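Local structure of putative diflavin flavoprotein A 3 (Synechocystis sp., 6H0C) at residues P1-V12 against V16-E28. The protein probably carries electrons from NADH to oxygen, reducing it to water, this chain being its flavodiiron core of metallo-beta-lactamase-like and flavodoxin-like domains. Residues are numbered along the deposited sequence; the frame is centred on the assembly and turned at random.
Sequences PAKDVQICPIAV and VFRSRTWDRLKFE
The N-terminal beta hairpin of the metallo-beta-lactamase-like domain pairs Asp-4, Gln-6 and Cys-8 with Arg-20, Arg-18 and Val-16 as antiparallel hydrogen-bonded pairs, two backbone bonds each. The face bearing these residues is largely polar. Arg-20 grips the Asp-4 carboxylate side-on in a salt bridge, NE to OD1 at 2.7 Å and NH2 to OD2 at 2.6 Å; both oxygens use their syn lone pairs, and the two planes lie only 11° apart. With CG between the backbone N and the carbonyl carbon (chi1 70°), the Asp-4 carboxylate turns toward the Arg-20 side chain and meets the edge of its guanidinium. NH1 of Arg-20 reaches Asp-181, so the guanidinium is shared by two carboxylates. Next along, the extended side chain of Gln-6 runs beside Arg-18; Gln-6 OE1 accepts from both NH1 (2.8 Å) and NE (2.9 Å) of Arg-18 and lies in the plane of that guanidinium. Beyond the salt bridge, Pro-1 CG sits over the six-membered ring of Trp-22, 3.9 Å from its centroid, a CH-pi contact, though Pro-1 is poorly ordered. On the other face, Ile-7 lies alongside Phe-17, CD1 to CE1 at 3.5 Å, and helix 60-70 packs against both residues. Strand 4-11 edges the mixed sheet and strand 14-21 bonds onward to strand 37-45, an edge hairpin in one sheet of the alpha-beta/beta-alpha sandwich characteristic of the metallo-beta-lactamase fold.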
loop_
_atom_site.group_PDB
_atom_site.type_symbol
_atom_site.label_atom_id
_atom_site.label_comp_id
_atom_site.label_asym_id
_atom_site.label_seq_id
_atom_site.Cartn_x
_atom_site.Cartn_y
_atom_site.Cartn_z
ATOM N N PRO A 1 -12.280 21.925 7.543
ATOM C CA PRO A 1 -12.906 21.710 8.854
ATOM C C PRO A 1 -12.141 20.675 9.692
ATOM O O PRO A 1 -11.019 20.309 9.333
ATOM C CB PRO A 1 -14.308 21.200 8.494
ATOM C CG PRO A 1 -14.536 21.608 7.024
ATOM C CD PRO A 1 -13.273 22.232 6.498
ATOM N N ALA A 2 -12.735 20.215 10.790
ATOM C CA ALA A 2 -12.113 19.174 11.606
ATOM C C ALA A 2 -12.415 17.789 11.030
ATOM O O ALA A 2 -13.328 17.628 10.216
ATOM C CB ALA A 2 -12.590 19.266 13.051
ATOM N N LYS A 3 -11.647 16.791 11.452
ATOM C CA LYS A 3 -11.912 15.421 11.040
ATOM C C LYS A 3 -13.349 15.059 11.404
ATOM O O LYS A 3 -13.846 15.503 12.433
ATOM C CB LYS A 3 -10.916 14.460 11.702
ATOM C CG LYS A 3 -9.461 14.837 11.442
ATOM C CD LYS A 3 -8.485 13.825 12.014
ATOM C CE LYS A 3 -8.615 13.723 13.515
ATOM N NZ LYS A 3 -7.384 13.130 14.108
ATOM N N ASP A 4 -14.029 14.288 10.558
ATOM C CA ASP A 4 -15.338 13.757 10.930
ATOM C C ASP A 4 -15.574 12.357 10.355
ATOM O O ASP A 4 -14.680 11.765 9.744
ATOM C CB ASP A 4 -16.469 14.712 10.502
ATOM C CG ASP A 4 -16.679 14.784 8.980
ATOM O OD1 ASP A 4 -16.128 13.974 8.205
ATOM O OD2 ASP A 4 -17.433 15.677 8.549
ATOM N N VAL A 5 -16.784 11.840 10.560
ATOM C CA VAL A 5 -17.180 10.558 9.999
ATOM C C VAL A 5 -18.474 10.724 9.210
ATOM O O VAL A 5 -19.511 11.093 9.760
ATOM C CB VAL A 5 -17.370 9.477 11.089
ATOM C CG1 VAL A 5 -17.811 8.160 10.460
ATOM C CG2 VAL A 5 -16.084 9.295 11.898
ATOM N N GLN A 6 -18.400 10.462 7.911
ATOM C CA GLN A 6 -19.561 10.568 7.044
ATOM C C GLN A 6 -20.174 9.195 6.851
ATOM O O GLN A 6 -19.488 8.249 6.458
ATOM C CB GLN A 6 -19.167 11.175 5.703
ATOM C CG GLN A 6 -20.299 11.329 4.718
ATOM C CD GLN A 6 -19.816 11.928 3.416
ATOM O OE1 GLN A 6 -18.732 11.594 2.930
ATOM N NE2 GLN A 6 -20.609 12.830 2.849
ATOM N N ILE A 7 -21.465 9.084 7.146
ATOM C CA ILE A 7 -22.157 7.802 7.095
ATOM C C ILE A 7 -23.184 7.811 5.981
ATOM O O ILE A 7 -23.934 8.772 5.835
ATOM C CB ILE A 7 -22.862 7.469 8.435
ATOM C CG1 ILE A 7 -21.872 7.535 9.597
ATOM C CG2 ILE A 7 -23.533 6.093 8.377
ATOM C CD1 ILE A 7 -22.478 7.117 10.909
ATOM N N CYS A 8 -23.229 6.740 5.199
ATOM C CA CYS A 8 -24.164 6.682 4.098
ATOM C C CYS A 8 -24.499 5.236 3.744
ATOM O O CYS A 8 -23.602 4.398 3.608
ATOM C CB CYS A 8 -23.578 7.423 2.893
ATOM S SG CYS A 8 -24.713 7.649 1.512
ATOM N N PRO A 9 -25.800 4.926 3.615
ATOM C CA PRO A 9 -26.194 3.615 3.082
ATOM C C PRO A 9 -25.865 3.551 1.596
ATOM O O PRO A 9 -26.163 4.508 0.888
ATOM C CB PRO A 9 -27.705 3.568 3.330
ATOM C CG PRO A 9 -28.118 5.001 3.384
ATOM C CD PRO A 9 -26.964 5.752 3.984
ATOM N N ILE A 10 -25.258 2.472 1.122
ATOM C CA ILE A 10 -24.770 2.464 -0.257
ATOM C C ILE A 10 -25.328 1.311 -1.085
ATOM O O ILE A 10 -25.226 1.314 -2.302
ATOM C CB ILE A 10 -23.218 2.415 -0.308
ATOM C CG1 ILE A 10 -22.684 1.151 0.366
ATOM C CG2 ILE A 10 -22.615 3.663 0.336
ATOM C CD1 ILE A 10 -21.188 0.964 0.167
ATOM N N ALA A 11 -25.914 0.327 -0.418
ATOM C CA ALA A 11 -26.523 -0.817 -1.089
ATOM C C ALA A 11 -27.286 -1.604 -0.030
ATOM O O ALA A 11 -27.223 -1.250 1.149
ATOM C CB ALA A 11 -25.464 -1.676 -1.779
ATOM N N VAL A 12 -28.010 -2.650 -0.425
ATOM C CA VAL A 12 -28.806 -3.393 0.553
ATOM C C VAL A 12 -27.912 -3.921 1.669
ATOM O O VAL A 12 -26.863 -4.520 1.413
ATOM C CB VAL A 12 -29.589 -4.573 -0.074
ATOM C CG1 VAL A 12 -30.697 -4.054 -0.960
ATOM C CG2 VAL A 12 -28.666 -5.488 -0.854
ATOM N N VAL A 16 -21.445 2.717 4.311
ATOM C CA VAL A 16 -20.060 3.193 4.381
ATOM C C VAL A 16 -19.868 4.208 5.516
ATOM O O VAL A 16 -20.735 5.045 5.796
ATOM C CB VAL A 16 -19.588 3.828 3.059
ATOM C CG1 VAL A 16 -20.332 5.126 2.793
ATOM C CG2 VAL A 16 -18.095 4.091 3.117
ATOM N N PHE A 17 -18.735 4.094 6.190
ATOM C CA PHE A 17 -18.316 5.066 7.193
ATOM C C PHE A 17 -17.043 5.710 6.679
ATOM O O PHE A 17 -15.984 5.081 6.718
ATOM C CB PHE A 17 -18.055 4.399 8.558
ATOM C CG PHE A 17 -19.283 3.847 9.226
ATOM C CD1 PHE A 17 -19.825 4.482 10.332
ATOM C CD2 PHE A 17 -19.888 2.688 8.762
ATOM C CE1 PHE A 17 -20.966 3.980 10.962
ATOM C CE2 PHE A 17 -21.027 2.180 9.384
ATOM C CZ PHE A 17 -21.565 2.832 10.490
ATOM N N ARG A 18 -17.127 6.936 6.172
ATOM C CA ARG A 18 -15.927 7.595 5.662
ATOM C C ARG A 18 -15.321 8.494 6.736
ATOM O O ARG A 18 -15.871 9.548 7.052
ATOM C CB ARG A 18 -16.228 8.408 4.392
ATOM C CG ARG A 18 -16.951 7.615 3.302
ATOM C CD ARG A 18 -16.672 8.168 1.915
ATOM N NE ARG A 18 -16.963 9.596 1.827
ATOM C CZ ARG A 18 -16.338 10.437 1.007
ATOM N NH1 ARG A 18 -16.665 11.726 1.002
ATOM N NH2 ARG A 18 -15.383 9.991 0.191
ATOM N N SER A 19 -14.198 8.065 7.308
ATOM C CA SER A 19 -13.430 8.932 8.199
ATOM C C SER A 19 -12.707 9.965 7.347
ATOM O O SER A 19 -11.836 9.619 6.541
ATOM C CB SER A 19 -12.440 8.129 9.035
ATOM O OG SER A 19 -13.126 7.200 9.858
ATOM N N ARG A 20 -13.074 11.232 7.511
ATOM C CA ARG A 20 -12.597 12.258 6.598
ATOM C C ARG A 20 -11.624 13.212 7.270
ATOM O O ARG A 20 -11.828 13.612 8.417
ATOM C CB ARG A 20 -13.783 13.036 6.014
ATOM C CG ARG A 20 -14.861 12.155 5.382
ATOM C CD ARG A 20 -15.900 12.984 4.630
ATOM N NE ARG A 20 -16.558 13.946 5.508
ATOM C CZ ARG A 20 -17.188 15.035 5.083
ATOM N NH1 ARG A 20 -17.243 15.305 3.783
ATOM N NH2 ARG A 20 -17.760 15.858 5.958
ATOM N N THR A 21 -10.557 13.560 6.550
ATOM C CA THR A 21 -9.657 14.630 6.971
ATOM C C THR A 21 -9.422 15.581 5.795
ATOM O O THR A 21 -9.140 15.145 4.678
ATOM C CB THR A 21 -8.300 14.086 7.510
ATOM O OG1 THR A 21 -7.497 15.177 7.969
ATOM C CG2 THR A 21 -7.525 13.315 6.442
ATOM N N TRP A 22 -9.572 16.879 6.034
ATOM C CA TRP A 22 -9.369 17.856 4.971
ATOM C C TRP A 22 -7.891 18.234 4.886
ATOM O O TRP A 22 -7.412 18.679 3.847
ATOM C CB TRP A 22 -10.248 19.094 5.187
ATOM C CG TRP A 22 -11.663 18.902 4.690
ATOM C CD1 TRP A 22 -12.138 19.149 3.422
ATOM C CD2 TRP A 22 -12.773 18.405 5.442
ATOM N NE1 TRP A 22 -13.480 18.839 3.350
ATOM C CE2 TRP A 22 -13.891 18.381 4.575
ATOM C CE3 TRP A 22 -12.929 17.970 6.762
ATOM C CZ2 TRP A 22 -15.144 17.944 4.991
ATOM C CZ3 TRP A 22 -14.178 17.539 7.177
ATOM C CH2 TRP A 22 -15.270 17.532 6.295
ATOM N N ASP A 23 -7.169 18.030 5.981
ATOM C CA ASP A 23 -5.743 18.329 6.028
ATOM C C ASP A 23 -4.886 17.096 5.775
ATOM O O ASP A 23 -5.312 15.961 6.021
ATOM C CB ASP A 23 -5.377 18.927 7.380
ATOM C CG ASP A 23 -6.262 20.093 7.750
ATOM O OD1 ASP A 23 -6.796 20.090 8.879
ATOM O OD2 ASP A 23 -6.430 21.006 6.910
ATOM N N ARG A 24 -3.673 17.320 5.283
ATOM C CA ARG A 24 -2.695 16.247 5.212
ATOM C C ARG A 24 -2.264 15.914 6.637
ATOM O O ARG A 24 -1.999 16.817 7.439
ATOM C CB ARG A 24 -1.499 16.645 4.354
ATOM C CG ARG A 24 -0.434 15.572 4.259
ATOM C CD ARG A 24 0.709 16.036 3.384
ATOM N NE ARG A 24 1.195 17.340 3.825
ATOM C CZ ARG A 24 2.259 17.958 3.322
ATOM N NH1 ARG A 24 2.961 17.397 2.342
ATOM N NH2 ARG A 24 2.619 19.139 3.802
ATOM N N LEU A 25 -2.220 14.624 6.962
ATOM C CA LEU A 25 -1.875 14.211 8.316
ATOM C C LEU A 25 -0.486 13.554 8.398
ATOM O O LEU A 25 0.145 13.572 9.457
ATOM C CB LEU A 25 -2.954 13.266 8.873
ATOM C CG LEU A 25 -4.366 13.854 9.043
ATOM C CD1 LEU A 25 -5.273 12.928 9.853
ATOM C CD2 LEU A 25 -4.333 15.243 9.659
ATOM N N LYS A 26 -0.011 12.984 7.289
ATOM C CA LYS A 26 1.318 12.367 7.246
ATOM C C LYS A 26 2.172 12.948 6.115
ATOM O O LYS A 26 1.656 13.288 5.055
ATOM C CB LYS A 26 1.233 10.844 7.056
ATOM C CG LYS A 26 -0.024 10.136 7.561
ATOM C CD LYS A 26 -0.083 8.717 6.958
ATOM C CE LYS A 26 -1.321 7.929 7.374
ATOM N NZ LYS A 26 -1.204 7.384 8.757
ATOM N N PHE A 27 3.479 13.043 6.339
ATOM C CA PHE A 27 4.398 13.389 5.261
ATOM C C PHE A 27 4.698 12.143 4.446
ATOM O O PHE A 27 5.728 11.490 4.631
ATOM C CB PHE A 27 5.698 14.003 5.797
ATOM C CG PHE A 27 5.505 15.326 6.469
ATOM C CD1 PHE A 27 5.189 16.459 5.726
ATOM C CD2 PHE A 27 5.626 15.443 7.845
ATOM C CE1 PHE A 27 5.001 17.693 6.346
ATOM C CE2 PHE A 27 5.440 16.670 8.472
ATOM C CZ PHE A 27 5.128 17.798 7.721
ATOM N N GLU A 28 3.776 11.796 3.563
ATOM C CA GLU A 28 4.016 10.720 2.619
ATOM C C GLU A 28 3.714 11.260 1.240
ATOM O O GLU A 28 2.813 12.079 1.093
ATOM C CB GLU A 28 3.169 9.502 2.954
ATOM C CG GLU A 28 3.596 8.848 4.250
ATOM C CD GLU A 28 2.668 7.738 4.660
ATOM O OE1 GLU A 28 1.762 7.396 3.871
ATOM O OE2 GLU A 28 2.839 7.212 5.778
HETATM O O HOH W 1 -9.557 17.728 8.656
#